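Local coordinates for protein N-acetylglucosamine 2-epimerase (Xylella fastidiosa, PDB 3GT5) that probably acts as an isomerase of the N-acylglucosamine 2-epimerase family, most likely on a sugar substrate, at residues A[49-54]-A[96-101]; A[249-254]-A[275-280]; A[291-296]-A[305-310]. All coordinates share one frame; numbering follows the deposited sequence.

In the fold
The three contacts follow one another along the chain and all lie in the helical barrel expected of an N-acylglucosamine 2-epimerase relative. Interaction 1 comes first and joins strand 48-50, and the start of helix 51-68, to strand 99-101. Its centre is about 29 Å from that of interaction 2, on the opposite side of the chain's centre, and about 26 Å from that of interaction 3. Interactions 2 and 3 are neighbours, with centres about 14 Å apart. Helix 269-284 leads toward strand 295-296, and H249 packs on W310. Interactions 1 and 3 both include a strand that runs straight into a helix. Interactions 2 and 3 thus join a barrel helix pair to the next hairpin.

Interaction 1: residues A[49-54]-A[96-101]; sequences RHLVSS and YAWTLC
H50 and W98 meet edge to face where strand 48-50 pairs with strand 99-101. Two straight bonds, R49 N to L100 O (2.9 Å) and L100 N to R49 O (2.8 Å), make R49 and L100 an antiparallel hydrogen-bonded pair. H50 and T99 form the next, non-hydrogen-bonded pair. The pairing ends with L51 N donating to W98 O at 2.8 Å.

The side chain of H50 leaves CB with CG anti to the backbone N (chi1 -160°). CG and ND1 lie near W98 O, which sits over one face of the imidazole. CD2 meets T99 CG2 at 3.6 Å. ND1 accepts from V52 N in the ring plane at 3.0 Å, an N-cap bond for helix 51-68 that also fixes the ring's rotation. CE1 reaches W98 CZ2 at 3.4 Å, and NE2 lies near CE2 and NE1 of the same indole. The planes stand 67° apart.

V52 CG2 adds a contact to W98 CH2 at 3.6 Å. L51 lays CB against A97 O and CD2 against Y96 CB. T99 OG1 is hydrogen-bonded to E106 OE2.

W98 and T99 both face D107, a classic beta bulge against strand 104-111. Y113 of helix 112-127 touches V52 and W98, while Y83 and H88 of helix 71-88 pack on L100.

Interaction 2: residues A[249-254]-A[275-280]; sequences HQTEWA and SLFDVA
Two neighbouring helices of the alpha-helical barrel, 247-263 and 269-284, pack here as an antiparallel pair, with Q250 facing L276 and A280. Their local axes come within 8.0 Å of each other and run 151° apart. A254 and A280, with only a CB, and the backbone O of Q250 lie in the seam, which is consistent with the short axis distance.

The methyl CB of A280 sits 3.5 Å from Q250 CB and also touches Q250 CG. L276 fills the next turn. Its CB rests 3.6 Å from the backbone O of Q250, an atom that also accepts from A254 N within its own helix. From there the leucine forks. CD1 reaches W253 CB at 3.9 Å, and CD2 lies 3.7 Å from Q250 OE1.

The Q250 side chain crosses that of L276 at about a right angle. A bend at chi2 (-56°) folds its amide back, and both ends of the amide are held elsewhere: OE1 accepts from V217 N and NE2 donates to Q246 O. Its CB and CG pack against A280 CB.

Beyond A280, T251 turns CG2 anti to its carbonyl carbon. That methyl meets F277 CD1 at 3.8 Å, approaching the ring obliquely, and also touches A280 CB. T251 OG1 is hydrogen-bonded to S315 OG of helix 309-326. A254 CB faces F277 CB at 4.2 Å.

The F277 ring continues past this seam to meet Y331 and W334 edge to face. On the other flank, W253 packs against helices 172-189 and 192-211. Such close antiparallel packing of consecutive helices is characteristic of the alpha/alpha barrel of the six-hairpin clan, to which this family belongs.

Interaction 3: residues A[291-296]-A[305-310]; sequences GLCYGF and DDKYFW
Y294 and Y308 stack face to face beside the beta hairpin of strands 295-296 and 302-308, where the second strand turns into helix 309-326. Y294 and G295 both face D304, a classic beta bulge in the hairpin.

The aromatic contacts are the most extensive. The two tyrosine rings lie nearly parallel, 13° apart, with centroids separated by 3.7 Å. Y308 CE2 sits over the centre of the Y294 ring, and Y294 CE1 sits over the centre of the Y308 ring. Y294 gets there with CG anti to its backbone N (chi1 -167°), whereas Y308 has CG anti to its carbonyl carbon. Y294 CE1 also touches W310 CZ2 at 3.9 Å, approaching the indole obliquely. W310 in turn meets the rings of H249 and H378.

K307, C293 and D305 supply the aliphatic and sulfur contacts. K307 bends at chi2 and again at chi4 as it passes the other segment. Its CD lies 3.6 Å from L292 O, and its CE lies 3.8 Å from C293 SG. The same sulfur touches CA and CB of D305. Beyond this, K307 NZ forms a salt bridge with D286 and hydrogen-bonds to G290 O and G360 O. D305 OD2 forms a salt bridge with R289. G291 has phi near 99°, a backbone shape that calls for glycine, and K307 CD packs beside it.

Two waters bridge the segments. One molecule donates to L292 O and D306 O and accepts from Y308 N, so it ties three backbone atoms together. A second water accepts from W310 NE1 at 2.9 Å and is hydrogen-bonded to Y294 OH, also at 2.9 Å.

Interaction 1: residues A[49-54]-A[96-101]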
loop_
_atom_site.group_PDB
_atom_site.type_symbol
_atom_site.label_atom_id
_atom_site.label_comp_id
_atom_site.label_asym_id
_atom_site.label_seq_id
_atom_site.Cartn_x
_atom_site.Cartn_y
_atom_site.Cartn_z
ATOM N N ARG A 49 -7.610 -13.808 10.997
ATOM C CA ARG A 49 -6.468 -13.437 10.150
ATOM C C ARG A 49 -6.923 -12.971 8.753
ATOM O O ARG A 49 -7.914 -13.460 8.185
ATOM C CB ARG A 49 -5.473 -14.602 10.026
ATOM C CG ARG A 49 -4.907 -15.134 11.355
ATOM C CD ARG A 49 -3.984 -14.154 12.082
ATOM N NE ARG A 49 -3.745 -14.688 13.429
ATOM C CZ ARG A 49 -2.821 -15.590 13.756
ATOM N NH1 ARG A 49 -1.971 -16.090 12.875
ATOM N NH2 ARG A 49 -2.775 -16.031 15.013
ATOM N N HIS A 50 -6.183 -12.002 8.224
ATOM C CA HIS A 50 -6.489 -11.370 6.982
ATOM C C HIS A 50 -5.309 -11.482 6.032
ATOM O O HIS A 50 -4.145 -11.188 6.400
ATOM C CB HIS A 50 -6.814 -9.879 7.203
ATOM C CG HIS A 50 -7.583 -9.264 6.079
ATOM N ND1 HIS A 50 -7.064 -9.096 4.802
ATOM C CD2 HIS A 50 -8.867 -8.840 6.025
ATOM C CE1 HIS A 50 -7.979 -8.518 4.034
ATOM N NE2 HIS A 50 -9.092 -8.371 4.748
ATOM N N LEU A 51 -5.620 -11.828 4.788
ATOM C CA LEU A 51 -4.567 -11.978 3.781
ATOM C C LEU A 51 -3.719 -10.726 3.648
ATOM O O LEU A 51 -2.521 -10.848 3.467
ATOM C CB LEU A 51 -5.168 -12.349 2.414
ATOM C CG LEU A 51 -4.205 -12.604 1.277
ATOM C CD1 LEU A 51 -3.292 -13.814 1.551
ATOM C CD2 LEU A 51 -5.038 -12.781 -0.016
ATOM N N VAL A 52 -4.317 -9.536 3.712
ATOM C CA VAL A 52 -3.562 -8.276 3.533
ATOM C C VAL A 52 -2.526 -8.117 4.688
ATOM O O VAL A 52 -1.410 -7.680 4.427
ATOM C CB VAL A 52 -4.521 -7.015 3.344
ATOM C CG1 VAL A 52 -3.717 -5.661 3.317
ATOM C CG2 VAL A 52 -5.337 -7.150 2.010
ATOM N N SER A 53 -2.878 -8.444 5.924
ATOM C CA SER A 53 -1.858 -8.441 7.012
ATOM C C SER A 53 -0.783 -9.530 6.862
ATOM O O SER A 53 0.442 -9.266 7.044
ATOM C CB SER A 53 -2.503 -8.467 8.401
ATOM O OG SER A 53 -2.999 -7.185 8.709
ATOM N N SER A 54 -1.206 -10.751 6.546
ATOM C CA SER A 54 -0.261 -11.869 6.376
ATOM C C SER A 54 0.833 -11.515 5.354
ATOM O O SER A 54 2.021 -11.798 5.558
ATOM C CB SER A 54 -0.972 -13.167 5.920
ATOM O OG SER A 54 -1.804 -13.694 6.937
ATOM N N TYR A 96 -6.315 -17.731 -2.847
ATOM C CA TYR A 96 -5.847 -17.488 -1.488
ATOM C C TYR A 96 -7.000 -17.050 -0.654
ATOM O O TYR A 96 -7.715 -16.145 -1.062
ATOM C CB TYR A 96 -4.767 -16.385 -1.467
ATOM C CG TYR A 96 -3.469 -16.805 -2.080
ATOM C CD1 TYR A 96 -2.414 -17.251 -1.276
ATOM C CD2 TYR A 96 -3.269 -16.744 -3.469
ATOM C CE1 TYR A 96 -1.227 -17.645 -1.829
ATOM C CE2 TYR A 96 -2.110 -17.128 -4.032
ATOM C CZ TYR A 96 -1.062 -17.588 -3.232
ATOM O OH TYR A 96 0.117 -17.990 -3.806
ATOM N N ALA A 97 -7.147 -17.627 0.530
ATOM C CA ALA A 97 -8.199 -17.214 1.453
ATOM C C ALA A 97 -8.010 -15.749 1.814
ATOM O O ALA A 97 -6.917 -15.352 2.214
ATOM C CB ALA A 97 -8.196 -18.086 2.712
ATOM N N TRP A 98 -9.086 -14.968 1.697
ATOM C CA TRP A 98 -9.105 -13.557 2.096
ATOM C C TRP A 98 -9.031 -13.392 3.618
ATOM O O TRP A 98 -8.253 -12.589 4.138
ATOM C CB TRP A 98 -10.373 -12.908 1.495
ATOM C CG TRP A 98 -10.517 -11.429 1.640
ATOM C CD1 TRP A 98 -11.560 -10.773 2.225
ATOM C CD2 TRP A 98 -9.646 -10.395 1.127
ATOM N NE1 TRP A 98 -11.391 -9.437 2.155
ATOM C CE2 TRP A 98 -10.233 -9.160 1.470
ATOM C CE3 TRP A 98 -8.441 -10.388 0.391
ATOM C CZ2 TRP A 98 -9.652 -7.937 1.131
ATOM C CZ3 TRP A 98 -7.872 -9.149 0.053
ATOM C CH2 TRP A 98 -8.478 -7.947 0.416
ATOM N N THR A 99 -9.886 -14.128 4.339
ATOM C CA THR A 99 -9.845 -14.145 5.799
ATOM C C THR A 99 -9.962 -15.591 6.338
ATOM O O THR A 99 -10.550 -16.496 5.707
ATOM C CB THR A 99 -10.967 -13.288 6.387
ATOM O OG1 THR A 99 -12.200 -13.788 5.896
ATOM C CG2 THR A 99 -10.872 -11.794 5.996
ATOM N N LEU A 100 -9.346 -15.803 7.498
ATOM C CA LEU A 100 -9.321 -17.088 8.174
ATOM C C LEU A 100 -9.752 -16.849 9.596
ATOM O O LEU A 100 -9.574 -15.763 10.146
ATOM C CB LEU A 100 -7.924 -17.699 8.177
ATOM C CG LEU A 100 -7.182 -17.923 6.858
ATOM C CD1 LEU A 100 -5.664 -17.928 7.050
ATOM C CD2 LEU A 100 -7.639 -19.218 6.233
ATOM N N CYS A 101 -10.350 -17.872 10.185
ATOM C CA CYS A 101 -10.622 -17.847 11.601
ATOM C C CYS A 101 -10.210 -19.208 12.159
ATOM O O CYS A 101 -10.727 -20.253 11.741
ATOM C CB CYS A 101 -12.078 -17.541 11.888
ATOM S SG CYS A 101 -12.305 -17.500 13.679
#

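Interaction 2: residues A[249-254]-A[275-280]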
loop_
_atom_site.group_PDB
_atom_site.type_symbol
_atom_site.label_atom_id
_atom_site.label_comp_id
_atom_site.label_asym_id
_atom_site.label_seq_id
_atom_site.Cartn_x
_atom_site.Cartn_y
_atom_site.Cartn_z
ATOM N N HIS A 249 -4.380 8.231 -2.610
ATOM C CA HIS A 249 -4.140 7.433 -3.839
ATOM C C HIS A 249 -3.556 8.242 -4.969
ATOM O O HIS A 249 -2.814 7.680 -5.805
ATOM C CB HIS A 249 -5.405 6.631 -4.241
ATOM C CG HIS A 249 -5.707 5.474 -3.351
ATOM N ND1 HIS A 249 -6.962 4.891 -3.280
ATOM C CD2 HIS A 249 -4.947 4.815 -2.445
ATOM C CE1 HIS A 249 -6.937 3.892 -2.420
ATOM N NE2 HIS A 249 -5.725 3.824 -1.891
ATOM N N GLN A 250 -3.820 9.551 -4.997
ATOM C CA GLN A 250 -3.249 10.408 -6.022
ATOM C C GLN A 250 -1.738 10.511 -5.769
ATOM O O GLN A 250 -0.923 10.443 -6.704
ATOM C CB GLN A 250 -3.902 11.796 -6.074
ATOM C CG GLN A 250 -5.404 11.777 -5.948
ATOM C CD GLN A 250 -6.087 10.916 -6.976
ATOM O OE1 GLN A 250 -5.760 11.009 -8.168
ATOM N NE2 GLN A 250 -7.087 10.146 -6.552
ATOM N N THR A 251 -1.384 10.737 -4.495
ATOM C CA THR A 251 0.027 10.865 -4.127
ATOM C C THR A 251 0.754 9.528 -4.228
ATOM O O THR A 251 1.919 9.478 -4.650
ATOM C CB THR A 251 0.226 11.540 -2.780
ATOM O OG1 THR A 251 -0.295 10.703 -1.731
ATOM C CG2 THR A 251 -0.477 12.953 -2.813
ATOM N N GLU A 252 0.075 8.450 -3.854
ATOM C CA GLU A 252 0.652 7.110 -4.018
ATOM C C GLU A 252 0.960 6.837 -5.473
ATOM O O GLU A 252 2.016 6.279 -5.786
ATOM C CB GLU A 252 -0.298 6.062 -3.471
ATOM C CG GLU A 252 0.231 4.638 -3.460
ATOM C CD GLU A 252 -0.519 3.691 -2.513
ATOM O OE1 GLU A 252 -1.539 4.064 -1.836
ATOM O OE2 GLU A 252 -0.107 2.508 -2.422
ATOM N N TRP A 253 0.056 7.198 -6.374
ATOM C CA TRP A 253 0.362 7.066 -7.812
ATOM C C TRP A 253 1.549 7.948 -8.229
ATOM O O TRP A 253 2.388 7.540 -9.055
ATOM C CB TRP A 253 -0.867 7.399 -8.656
ATOM C CG TRP A 253 -1.720 6.237 -8.966
ATOM C CD1 TRP A 253 -3.005 6.011 -8.549
ATOM C CD2 TRP A 253 -1.349 5.103 -9.756
ATOM N NE1 TRP A 253 -3.452 4.812 -9.027
ATOM C CE2 TRP A 253 -2.467 4.243 -9.797
ATOM C CE3 TRP A 253 -0.170 4.736 -10.440
ATOM C CZ2 TRP A 253 -2.455 3.002 -10.483
ATOM C CZ3 TRP A 253 -0.165 3.509 -11.132
ATOM C CH2 TRP A 253 -1.301 2.681 -11.165
ATOM N N ALA A 254 1.624 9.172 -7.703
ATOM C CA ALA A 254 2.741 10.051 -8.004
ATOM C C ALA A 254 4.067 9.366 -7.640
ATOM O O ALA A 254 5.044 9.403 -8.427
ATOM C CB ALA A 254 2.616 11.390 -7.304
ATOM N N SER A 275 1.013 16.631 -11.614
ATOM C CA SER A 275 -0.412 17.022 -11.717
ATOM C C SER A 275 -1.242 16.337 -10.621
ATOM O O SER A 275 -2.126 16.960 -10.003
ATOM C CB SER A 275 -0.998 16.744 -13.123
ATOM O OG SER A 275 -1.292 15.343 -13.352
ATOM N N LEU A 276 -0.968 15.050 -10.376
ATOM C CA LEU A 276 -1.722 14.313 -9.375
ATOM C C LEU A 276 -1.435 14.835 -7.958
ATOM O O LEU A 276 -2.358 15.051 -7.130
ATOM C CB LEU A 276 -1.373 12.820 -9.427
ATOM C CG LEU A 276 -1.878 12.115 -10.709
ATOM C CD1 LEU A 276 -1.406 10.639 -10.799
ATOM C CD2 LEU A 276 -3.434 12.186 -10.840
ATOM N N PHE A 277 -0.148 14.997 -7.680
ATOM C CA PHE A 277 0.277 15.398 -6.338
ATOM C C PHE A 277 -0.232 16.840 -6.033
ATOM O O PHE A 277 -0.836 17.064 -4.975
ATOM C CB PHE A 277 1.780 15.326 -6.202
ATOM C CG PHE A 277 2.291 15.771 -4.844
ATOM C CD1 PHE A 277 2.614 14.837 -3.892
ATOM C CD2 PHE A 277 2.433 17.111 -4.527
ATOM C CE1 PHE A 277 3.070 15.189 -2.634
ATOM C CE2 PHE A 277 2.899 17.484 -3.252
ATOM C CZ PHE A 277 3.216 16.518 -2.319
ATOM N N ASP A 278 -0.022 17.765 -6.963
ATOM C CA ASP A 278 -0.255 19.212 -6.713
ATOM C C ASP A 278 -1.727 19.428 -6.441
ATOM O O ASP A 278 -2.089 20.101 -5.479
ATOM C CB ASP A 278 0.180 20.101 -7.897
ATOM C CG ASP A 278 1.703 20.079 -8.169
ATOM O OD1 ASP A 278 2.511 19.506 -7.389
ATOM O OD2 ASP A 278 2.081 20.631 -9.234
ATOM N N VAL A 279 -2.581 18.856 -7.277
ATOM C CA VAL A 279 -4.020 18.977 -7.095
ATOM C C VAL A 279 -4.502 18.303 -5.826
ATOM O O VAL A 279 -5.284 18.907 -5.059
ATOM C CB VAL A 279 -4.790 18.411 -8.309
ATOM C CG1 VAL A 279 -6.291 18.337 -8.005
ATOM C CG2 VAL A 279 -4.492 19.267 -9.517
ATOM N N ALA A 280 -4.032 17.083 -5.566
ATOM C CA ALA A 280 -4.455 16.324 -4.374
ATOM C C ALA A 280 -4.154 17.054 -3.071
ATOM O O ALA A 280 -5.013 17.128 -2.176
ATOM C CB ALA A 280 -3.812 14.903 -4.361
#

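Interaction 3: residues A[291-296]-A[305-310]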
loop_
_atom_site.group_PDB
_atom_site.type_symbol
_atom_site.label_atom_id
_atom_site.label_comp_id
_atom_site.label_asym_id
_atom_site.label_seq_id
_atom_site.Cartn_x
_atom_site.Cartn_y
_atom_site.Cartn_z
ATOM N N GLY A 291 -2.520 18.349 8.271
ATOM C CA GLY A 291 -2.767 16.958 7.843
ATOM C C GLY A 291 -3.620 16.922 6.580
ATOM O O GLY A 291 -4.386 17.829 6.324
ATOM N N LEU A 292 -3.479 15.849 5.806
ATOM C CA LEU A 292 -4.304 15.657 4.626
ATOM C C LEU A 292 -5.585 14.904 5.005
ATOM O O LEU A 292 -5.545 13.810 5.616
ATOM C CB LEU A 292 -3.535 14.853 3.577
ATOM C CG LEU A 292 -2.297 15.483 2.978
ATOM C CD1 LEU A 292 -1.553 14.410 2.164
ATOM C CD2 LEU A 292 -2.682 16.649 2.108
ATOM N N CYS A 293 -6.732 15.494 4.626
ATOM C CA CYS A 293 -8.040 14.852 4.812
ATOM C C CYS A 293 -8.195 13.599 3.942
ATOM O O CYS A 293 -7.467 13.437 2.952
ATOM C CB CYS A 293 -9.162 15.842 4.470
ATOM S SG CYS A 293 -9.213 17.233 5.624
ATOM N N TYR A 294 -9.108 12.723 4.327
ATOM C CA TYR A 294 -9.243 11.397 3.702
ATOM C C TYR A 294 -9.842 11.440 2.288
ATOM O O TYR A 294 -9.400 10.684 1.411
ATOM C CB TYR A 294 -10.105 10.512 4.553
ATOM C CG TYR A 294 -10.100 9.042 4.228
ATOM C CD1 TYR A 294 -8.909 8.328 4.067
ATOM C CD2 TYR A 294 -11.290 8.340 4.183
ATOM C CE1 TYR A 294 -8.929 6.947 3.856
ATOM C CE2 TYR A 294 -11.324 6.978 3.936
ATOM C CZ TYR A 294 -10.140 6.291 3.773
ATOM O OH TYR A 294 -10.205 4.932 3.590
ATOM N N GLY A 295 -10.840 12.301 2.078
ATOM C CA GLY A 295 -11.654 12.220 0.862
ATOM C C GLY A 295 -12.290 13.534 0.470
ATOM O O GLY A 295 -12.616 14.364 1.333
ATOM N N PHE A 296 -12.404 13.759 -0.828
ATOM C CA PHE A 296 -13.162 14.894 -1.343
ATOM C C PHE A 296 -14.041 14.458 -2.505
ATOM O O PHE A 296 -13.731 13.509 -3.244
ATOM C CB PHE A 296 -12.288 16.126 -1.668
ATOM C CG PHE A 296 -11.210 15.889 -2.682
ATOM C CD1 PHE A 296 -11.449 16.056 -4.023
ATOM C CD2 PHE A 296 -9.931 15.564 -2.268
ATOM C CE1 PHE A 296 -10.423 15.906 -4.958
ATOM C CE2 PHE A 296 -8.906 15.353 -3.198
ATOM C CZ PHE A 296 -9.145 15.513 -4.530
ATOM N N ASP A 305 -13.155 14.202 6.614
ATOM C CA ASP A 305 -12.049 14.959 7.132
ATOM C C ASP A 305 -11.190 14.208 8.151
ATOM O O ASP A 305 -10.305 14.841 8.701
ATOM C CB ASP A 305 -12.486 16.309 7.689
ATOM C CG ASP A 305 -13.300 16.209 8.945
ATOM O OD1 ASP A 305 -13.887 15.155 9.242
ATOM O OD2 ASP A 305 -13.344 17.240 9.659
ATOM N N ASP A 306 -11.445 12.910 8.378
ATOM C CA ASP A 306 -10.542 12.074 9.177
ATOM C C ASP A 306 -9.121 12.110 8.553
ATOM O O ASP A 306 -8.953 12.258 7.324
ATOM C CB ASP A 306 -11.045 10.630 9.300
ATOM C CG ASP A 306 -12.272 10.475 10.224
ATOM O OD1 ASP A 306 -12.548 11.391 11.034
ATOM O OD2 ASP A 306 -12.950 9.459 10.082
ATOM N N LYS A 307 -8.119 11.951 9.412
ATOM C CA LYS A 307 -6.733 12.002 9.034
ATOM C C LYS A 307 -6.161 10.593 9.247
ATOM O O LYS A 307 -6.050 10.116 10.382
ATOM C CB LYS A 307 -5.967 13.008 9.913
ATOM C CG LYS A 307 -6.601 14.400 10.031
ATOM C CD LYS A 307 -6.672 15.173 8.763
ATOM C CE LYS A 307 -7.565 16.466 8.956
ATOM N NZ LYS A 307 -7.065 17.420 10.002
ATOM N N TYR A 308 -5.788 9.932 8.150
ATOM C CA TYR A 308 -5.356 8.565 8.174
ATOM C C TYR A 308 -3.831 8.517 8.038
ATOM O O TYR A 308 -3.214 9.234 7.262
ATOM C CB TYR A 308 -5.951 7.796 7.010
ATOM C CG TYR A 308 -7.374 7.316 7.215
ATOM C CD1 TYR A 308 -7.657 5.981 7.308
ATOM C CD2 TYR A 308 -8.446 8.221 7.252
ATOM C CE1 TYR A 308 -8.970 5.534 7.464
ATOM C CE2 TYR A 308 -9.754 7.780 7.409
ATOM C CZ TYR A 308 -10.008 6.447 7.485
ATOM O OH TYR A 308 -11.306 6.003 7.648
ATOM N N PHE A 309 -3.259 7.536 8.678
ATOM C CA PHE A 309 -1.808 7.345 8.700
ATOM C C PHE A 309 -1.214 7.245 7.285
ATOM O O PHE A 309 -0.284 7.970 6.939
ATOM C CB PHE A 309 -1.434 6.109 9.553
ATOM C CG PHE A 309 -1.693 4.756 8.913
ATOM C CD1 PHE A 309 -0.637 3.929 8.561
ATOM C CD2 PHE A 309 -3.007 4.280 8.709
ATOM C CE1 PHE A 309 -0.868 2.693 7.980
ATOM C CE2 PHE A 309 -3.232 3.063 8.086
ATOM C CZ PHE A 309 -2.154 2.256 7.750
ATOM N N TRP A 310 -1.816 6.381 6.475
ATOM C CA TRP A 310 -1.230 6.005 5.189
ATOM C C TRP A 310 -1.297 7.136 4.178
ATOM O O TRP A 310 -0.431 7.291 3.301
ATOM C CB TRP A 310 -1.877 4.736 4.650
ATOM C CG TRP A 310 -3.324 4.872 4.180
ATOM C CD1 TRP A 310 -4.434 4.583 4.887
ATOM C CD2 TRP A 310 -3.761 5.305 2.887
ATOM N NE1 TRP A 310 -5.562 4.827 4.120
ATOM C CE2 TRP A 310 -5.173 5.232 2.878
ATOM C CE3 TRP A 310 -3.094 5.736 1.736
ATOM C CZ2 TRP A 310 -5.941 5.570 1.771
ATOM C CZ3 TRP A 310 -3.857 6.102 0.615
ATOM C CH2 TRP A 310 -5.277 6.012 0.647
HETATM O O HOH W 1 -6.706 11.281 5.700
HETATM O O HOH W 2 -8.017 3.503 4.763
#